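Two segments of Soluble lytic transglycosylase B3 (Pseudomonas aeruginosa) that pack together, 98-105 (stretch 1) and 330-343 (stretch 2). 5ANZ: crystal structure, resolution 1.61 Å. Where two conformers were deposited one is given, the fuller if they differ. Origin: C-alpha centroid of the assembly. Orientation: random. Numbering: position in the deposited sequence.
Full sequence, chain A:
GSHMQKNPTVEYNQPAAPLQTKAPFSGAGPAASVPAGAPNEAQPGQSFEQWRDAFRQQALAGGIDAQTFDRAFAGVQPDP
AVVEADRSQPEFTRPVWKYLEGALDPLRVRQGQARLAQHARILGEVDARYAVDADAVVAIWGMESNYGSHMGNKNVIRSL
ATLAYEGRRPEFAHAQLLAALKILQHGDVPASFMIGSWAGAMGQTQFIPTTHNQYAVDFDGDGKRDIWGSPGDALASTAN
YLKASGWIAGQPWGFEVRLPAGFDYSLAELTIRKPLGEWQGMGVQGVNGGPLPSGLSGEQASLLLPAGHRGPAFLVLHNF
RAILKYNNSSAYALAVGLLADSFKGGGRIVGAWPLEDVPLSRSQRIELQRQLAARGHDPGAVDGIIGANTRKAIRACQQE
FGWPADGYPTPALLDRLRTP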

ATOM      1  N   LYS A  98     -11.168   8.404  -8.400  1.00 37.21           N
ATOM      2  CA  LYS A  98     -11.077   7.519  -9.566  1.00 38.22           C
ATOM      3  C   LYS A  98     -10.308   6.257  -9.212  1.00 40.01           C
ATOM      4  O   LYS A  98     -10.668   5.158  -9.641  1.00 34.73           O
ATOM      5  CB  LYS A  98     -10.434   8.227 -10.765  1.00 41.75           C
ATOM      6  CG  LYS A  98     -11.463   8.925 -11.661  1.00 56.01           C
ATOM      7  CD  LYS A  98     -10.825   9.718 -12.796  1.00 61.64           C
ATOM      8  CE  LYS A  98     -11.891  10.361 -13.686  1.00 65.26           C
ATOM      9  NZ  LYS A  98     -11.317  11.271 -14.724  1.00 66.75           N
ATOM     10  N   TYR A  99      -9.256   6.409  -8.414  1.00 31.52           N
ATOM     11  CA  TYR A  99      -8.559   5.238  -7.896  1.00 29.87           C
ATOM     12  C   TYR A  99      -9.515   4.313  -7.152  1.00 27.44           C
ATOM     13  O   TYR A  99      -9.545   3.101  -7.390  1.00 29.43           O
ATOM     14  CB  TYR A  99      -7.429   5.660  -6.973  1.00 31.73           C
ATOM     15  CG  TYR A  99      -6.737   4.501  -6.298  1.00 27.42           C
ATOM     16  CD1 TYR A  99      -5.820   3.718  -6.987  1.00 36.76           C
ATOM     17  CD2 TYR A  99      -6.990   4.189  -4.964  1.00 27.20           C
ATOM     18  CE1 TYR A  99      -5.177   2.661  -6.372  1.00 36.37           C
ATOM     19  CE2 TYR A  99      -6.345   3.135  -4.338  1.00 26.97           C
ATOM     20  CZ  TYR A  99      -5.441   2.377  -5.045  1.00 31.31           C
ATOM     21  OH  TYR A  99      -4.803   1.320  -4.434  1.00 32.27           O
ATOM     22  N   LEU A 100     -10.306   4.896  -6.256  1.00 27.55           N
ATOM     23  CA  LEU A 100     -11.248   4.126  -5.464  1.00 25.23           C
ATOM     24  C   LEU A 100     -12.337   3.514  -6.333  1.00 28.70           C
ATOM     25  O   LEU A 100     -12.793   2.402  -6.065  1.00 30.56           O
ATOM     26  CB  LEU A 100     -11.889   5.001  -4.379  1.00 27.25           C
ATOM     27  CG  LEU A 100     -10.960   5.357  -3.222  1.00 28.94           C
ATOM     28  CD1 LEU A 100     -11.616   6.381  -2.298  1.00 35.40           C
ATOM     29  CD2 LEU A 100     -10.593   4.087  -2.464  1.00 28.33           C
ATOM     30  N   GLU A 101     -12.762   4.244  -7.361  1.00 28.25           N
ATOM     31  CA  GLU A 101     -13.803   3.745  -8.255  1.00 33.40           C
ATOM     32  C   GLU A 101     -13.323   2.472  -8.950  1.00 39.73           C
ATOM     33  O   GLU A 101     -14.098   1.535  -9.151  1.00 37.80           O
ATOM     34  CB  GLU A 101     -14.196   4.804  -9.289  1.00 40.95           C
ATOM     35  CG  GLU A 101     -15.486   4.504 -10.025  1.00 55.60           C
ATOM     36  CD  GLU A 101     -15.813   5.542 -11.082  1.00 68.33           C
ATOM     37  OE1 GLU A 101     -14.876   6.045 -11.739  1.00 69.99           O
ATOM     38  OE2 GLU A 101     -17.008   5.859 -11.252  1.00 78.81           O
ATOM     39  N   GLY A 102     -12.042   2.447  -9.308  1.00 30.73           N
ATOM     40  CA  GLY A 102     -11.427   1.264  -9.889  1.00 33.09           C
ATOM     41  C   GLY A 102     -11.247   0.136  -8.880  1.00 29.96           C
ATOM     42  O   GLY A 102     -11.557  -1.027  -9.163  1.00 33.68           O
ATOM     43  N   ALA A 103     -10.734   0.470  -7.699  1.00 26.08           N
ATOM     44  CA  ALA A 103     -10.511  -0.528  -6.649  1.00 26.55           C
ATOM     45  C   ALA A 103     -11.808  -1.210  -6.202  1.00 25.01           C
ATOM     46  O   ALA A 103     -11.831  -2.417  -5.923  1.00 24.83           O
ATOM     47  CB  ALA A 103      -9.823   0.126  -5.440  1.00 26.14           C
ATOM     48  N   LEU A 104     -12.885  -0.429  -6.145  1.00 22.71           N
ATOM     49  CA  LEU A 104     -14.172  -0.905  -5.636  1.00 21.61           C
ATOM     50  C   LEU A 104     -15.118  -1.285  -6.771  1.00 23.65           C
ATOM     51  O   LEU A 104     -16.340  -1.318  -6.580  1.00 27.18           O
ATOM     52  CB  LEU A 104     -14.813   0.161  -4.746  1.00 23.74           C
ATOM     53  CG  LEU A 104     -13.883   0.623  -3.612  1.00 26.33           C
ATOM     54  CD1 LEU A 104     -14.504   1.775  -2.832  1.00 29.98           C
ATOM     55  CD2 LEU A 104     -13.595  -0.555  -2.700  1.00 30.03           C
ATOM     56  N   ASP A 105     -14.553  -1.569  -7.941  1.00 23.52           N
ATOM     57  CA  ASP A 105     -15.385  -1.969  -9.080  1.00 25.99           C
ATOM     58  C   ASP A 105     -16.274  -3.126  -8.647  1.00 24.35           C
ATOM     59  O   ASP A 105     -15.792  -4.069  -8.009  1.00 24.23           O
ATOM     60  CB  ASP A 105     -14.528  -2.378 -10.271  1.00 29.81           C
ATOM     61  CG  ASP A 105     -15.340  -2.544 -11.537  1.00 45.82           C
ATOM     62  OD1 ASP A 105     -16.090  -3.538 -11.638  1.00 36.13           O
ATOM     63  OD2 ASP A 105     -15.230  -1.683 -12.436  1.00 51.34           O
ATOM     64  N   SER A 330      -2.146   5.909   1.861  0.59 25.50           N
ATOM     65  CA  SER A 330      -3.441   6.064   2.507  0.59 25.21           C
ATOM     66  C   SER A 330      -4.576   5.748   1.537  0.59 23.69           C
ATOM     67  O   SER A 330      -5.614   5.245   1.952  0.59 22.54           O
ATOM     68  CB  SER A 330      -3.607   7.476   3.080  0.59 29.09           C
ATOM     69  OG  SER A 330      -2.742   7.670   4.186  0.59 34.87           O
ATOM     70  N   ALA A 331      -4.378   6.019   0.250  1.00 25.67           N
ATOM     71  CA  ALA A 331      -5.412   5.680  -0.741  1.00 23.09           C
ATOM     72  C   ALA A 331      -5.597   4.151  -0.816  1.00 19.09           C
ATOM     73  O   ALA A 331      -6.719   3.638  -0.817  1.00 21.60           O
ATOM     74  CB  ALA A 331      -5.061   6.236  -2.098  1.00 28.67           C
ATOM     75  N   TYR A 332      -4.484   3.436  -0.859  1.00 23.31           N
ATOM     76  CA  TYR A 332      -4.513   1.973  -0.837  1.00 24.02           C
ATOM     77  C   TYR A 332      -5.222   1.444   0.390  1.00 22.85           C
ATOM     78  O   TYR A 332      -6.086   0.573   0.301  1.00 20.94           O
ATOM     79  CB  TYR A 332      -3.091   1.422  -0.879  1.00 21.21           C
ATOM     80  CG  TYR A 332      -2.998  -0.074  -0.609  1.00 21.52           C
ATOM     81  CD1 TYR A 332      -2.897  -0.561   0.688  1.00 24.81           C
ATOM     82  CD2 TYR A 332      -2.969  -0.992  -1.651  1.00 20.42           C
ATOM     83  CE1 TYR A 332      -2.779  -1.925   0.941  1.00 20.85           C
ATOM     84  CE2 TYR A 332      -2.858  -2.357  -1.404  1.00 23.67           C
ATOM     85  CZ  TYR A 332      -2.773  -2.810  -0.104  1.00 25.41           C
ATOM     86  OH  TYR A 332      -2.644  -4.160   0.159  1.00 27.86           O
ATOM     87  N   ALA A 333      -4.861   1.967   1.558  1.00 19.75           N
ATOM     88  CA  ALA A 333      -5.438   1.436   2.787  1.00 19.59           C
ATOM     89  C   ALA A 333      -6.925   1.772   2.869  1.00 18.48           C
ATOM     90  O   ALA A 333      -7.715   0.950   3.323  1.00 19.16           O
ATOM     91  CB  ALA A 333      -4.677   1.957   4.016  1.00 19.38           C
ATOM     92  N   LEU A 334      -7.318   2.947   2.373  1.00 19.04           N
ATOM     93  CA  LEU A 334      -8.745   3.277   2.316  1.00 19.31           C
ATOM     94  C   LEU A 334      -9.484   2.305   1.389  1.00 18.42           C
ATOM     95  O   LEU A 334     -10.575   1.805   1.741  1.00 19.21           O
ATOM     96  CB  LEU A 334      -8.930   4.730   1.854  1.00 19.93           C
ATOM     97  CG  LEU A 334     -10.361   5.259   1.821  1.00 22.53           C
ATOM     98  CD1 LEU A 334     -11.044   5.102   3.166  1.00 24.24           C
ATOM     99  CD2 LEU A 334     -10.303   6.734   1.415  1.00 27.08           C
ATOM    100  N   ALA A 335      -8.872   1.994   0.242  1.00 18.20           N
ATOM    101  CA  ALA A 335      -9.465   1.042  -0.708  1.00 20.61           C
ATOM    102  C   ALA A 335      -9.635  -0.324  -0.069  1.00 18.50           C
ATOM    103  O   ALA A 335     -10.683  -0.957  -0.206  1.00 16.31           O
ATOM    104  CB  ALA A 335      -8.622   0.917  -1.979  1.00 18.85           C
ATOM    105  N   VAL A 336      -8.593  -0.809   0.606  1.00 17.27           N
ATOM    106  CA  VAL A 336      -8.720  -2.091   1.294  1.00 16.91           C
ATOM    107  C   VAL A 336      -9.870  -2.110   2.297  1.00 17.96           C
ATOM    108  O   VAL A 336     -10.659  -3.042   2.322  1.00 17.69           O
ATOM    109  CB  VAL A 336      -7.410  -2.457   2.013  1.00 16.02           C
ATOM    110  CG1 VAL A 336      -7.609  -3.665   2.915  1.00 20.54           C
ATOM    111  CG2 VAL A 336      -6.334  -2.744   0.978  1.00 18.11           C
ATOM    112  N   GLY A 337      -9.965  -1.083   3.133  1.00 16.98           N
ATOM    113  CA  GLY A 337     -11.028  -1.046   4.126  1.00 17.37           C
ATOM    114  C   GLY A 337     -12.414  -1.013   3.500  1.00 15.93           C
ATOM    115  O   GLY A 337     -13.315  -1.746   3.907  1.00 18.65           O
ATOM    116  N   LEU A 338     -12.580  -0.145   2.507  1.00 16.91           N
ATOM    117  CA  LEU A 338     -13.877  -0.052   1.818  1.00 19.04           C
ATOM    118  C   LEU A 338     -14.216  -1.315   1.018  1.00 18.54           C
ATOM    119  O   LEU A 338     -15.383  -1.693   0.906  1.00 18.90           O
ATOM    120  CB  LEU A 338     -13.913   1.163   0.886  1.00 17.97           C
ATOM    121  CG  LEU A 338     -13.860   2.531   1.578  1.00 22.09           C
ATOM    122  CD1 LEU A 338     -13.620   3.623   0.547  1.00 22.37           C
ATOM    123  CD2 LEU A 338     -15.153   2.800   2.370  1.00 22.40           C
ATOM    124  N   LEU A 339     -13.206  -1.971   0.451  1.00 15.76           N
ATOM    125  CA  LEU A 339     -13.468  -3.225  -0.249  1.00 16.92           C
ATOM    126  C   LEU A 339     -13.937  -4.302   0.740  1.00 17.43           C
ATOM    127  O   LEU A 339     -14.901  -5.029   0.486  1.00 17.33           O
ATOM    128  CB  LEU A 339     -12.224  -3.704  -0.998  1.00 15.69           C
ATOM    129  CG  LEU A 339     -12.387  -5.009  -1.772  1.00 16.72           C
ATOM    130  CD1 LEU A 339     -13.522  -4.935  -2.808  1.00 20.09           C
ATOM    131  CD2 LEU A 339     -11.064  -5.333  -2.463  1.00 17.44           C
ATOM    132  N   ALA A 340     -13.239  -4.411   1.871  1.00 16.16           N
ATOM    133  CA  ALA A 340     -13.655  -5.367   2.894  1.00 16.45           C
ATOM    134  C   ALA A 340     -15.080  -5.075   3.330  1.00 20.37           C
ATOM    135  O   ALA A 340     -15.901  -5.980   3.425  1.00 21.48           O
ATOM    136  CB  ALA A 340     -12.712  -5.308   4.088  1.00 19.21           C
ATOM    137  N   ASP A 341     -15.384  -3.795   3.557  1.00 18.66           N
ATOM    138  CA  ASP A 341     -16.765  -3.421   3.913  1.00 18.71           C
ATOM    139  C   ASP A 341     -17.779  -3.783   2.817  1.00 18.86           C
ATOM    140  O   ASP A 341     -18.914  -4.184   3.092  1.00 22.64           O
ATOM    141  CB  ASP A 341     -16.860  -1.912   4.167  1.00 21.68           C
ATOM    142  CG  ASP A 341     -16.137  -1.464   5.430  1.00 29.30           C
ATOM    143  OD1 ASP A 341     -15.675  -2.324   6.213  1.00 27.06           O
ATOM    144  OD2 ASP A 341     -16.078  -0.228   5.650  1.00 27.64           O
ATOM    145  N   SER A 342     -17.369  -3.601   1.569  1.00 20.01           N
ATOM    146  CA  SER A 342     -18.257  -3.859   0.432  1.00 19.07           C
ATOM    147  C   SER A 342     -18.722  -5.309   0.350  1.00 21.40           C
ATOM    148  O   SER A 342     -19.802  -5.603  -0.146  1.00 21.81           O
ATOM    149  CB  SER A 342     -17.562  -3.491  -0.877  1.00 19.52           C
ATOM    150  OG  SER A 342     -17.245  -2.114  -0.946  0.67 23.30           O
ATOM    151  N   PHE A 343     -17.897  -6.240   0.818  1.00 20.98           N
ATOM    152  CA  PHE A 343     -18.302  -7.641   0.740  1.00 21.12           C
ATOM    153  C   PHE A 343     -19.593  -7.900   1.517  1.00 22.75           C
ATOM    154  O   PHE A 343     -20.354  -8.788   1.167  1.00 25.47           O
ATOM    155  CB  PHE A 343     -17.199  -8.566   1.269  1.00 20.65           C
ATOM    156  CG  PHE A 343     -15.905  -8.494   0.502  1.00 21.45           C
ATOM    157  CD1 PHE A 343     -15.881  -8.280  -0.867  1.00 22.31           C
ATOM    158  CD2 PHE A 343     -14.693  -8.680   1.172  1.00 20.41           C
ATOM    159  CE1 PHE A 343     -14.672  -8.224  -1.559  1.00 19.40           C
ATOM    160  CE2 PHE A 343     -13.461  -8.619   0.496  1.00 21.24           C
ATOM    161  CZ  PHE A 343     -13.443  -8.402  -0.869  1.00 18.70           C
TER

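Helices far apart in sequence often pack through close-fitting apolar side chains, which gain by leaving water, and these two segments of Soluble lytic transglycosylase B3 illustrate the principle well. More than 200 residues separate them along the chain, yet helix 98-103 and helix 330-343 run in broadly the same direction, their axes inclined by 38° and approaching to 9.8 Å. No hydrogen bond crosses between them. Backbone hydrogen bonds run within each helix, as in Ala 103 N to Tyr 99 O at 2.9 Å, and the contact is mainly apolar, with 427 Å² buried, both sides summed. The register repeats at an interval of four residues: Leu 100 lies nearest Ala 335 and Leu 104 nearest Leu 339, with 5.9 Å between CA atoms in each pair.

At the start of stretch 1, Lys 98 is exposed and takes no part. Tyr 99 points toward the partner helix and brings its ring against the small residues there. Tyr 99 CD2 is 4.0 Å from Ala 331 CB and Tyr 99 CE2 is 4.0 Å from Ala 335 CB, while the carbonyl oxygen Ala 331 O meets the ring edge, 3.6 Å from Tyr 99 CE2. The hydroxyl reaches further, Tyr 99 OH coming within 3.7 Å of Tyr 332 CA, a van der Waals contact.

Leu 100 is the classic knob. Although its CA-to-CB bond points sideways, the end of the side chain comes nearer and settles among Ala 331, Leu 334, Ala 335 and Leu 338, an apolar setting that suits its methyl groups. Leu 100 CD2 lies 3.8 Å from Ala 335 CB, and Leu 100 CD1 meets Leu 334 CD2 at 4.0 Å.

Glu 101 and Gly 102 stay out of the contact, and one turn beyond Tyr 99 the chain returns to the partner with Ala 103. Here two methyl groups meet directly, Ala 103 CB and Ala 335 CB at 3.7 Å, so Ala 335 touches all four contacting residues of stretch 1, Leu 104 through its carbonyl oxygen.

Leu 104 is the first residue to leave helical geometry, yet it has more area covered by the other stretch than any other residue here. Leu 104 CD1 packs 3.8 Å from Leu 338 CB, and Leu 104 CD2 rests 3.8 Å from Leu 339 CB and 3.5 Å from Leu 339 N. Leu 339 N is already bonded to Ala 335 O at 2.8 Å, so the methyl group covers an amide whose hydrogen bond is already made. Nearby, Ser 342 OG donates to Leu 338 O at 2.7 Å, satisfying the hydroxyl within its own helix. Asp 105 then turns away, its side chain capping the helix that follows.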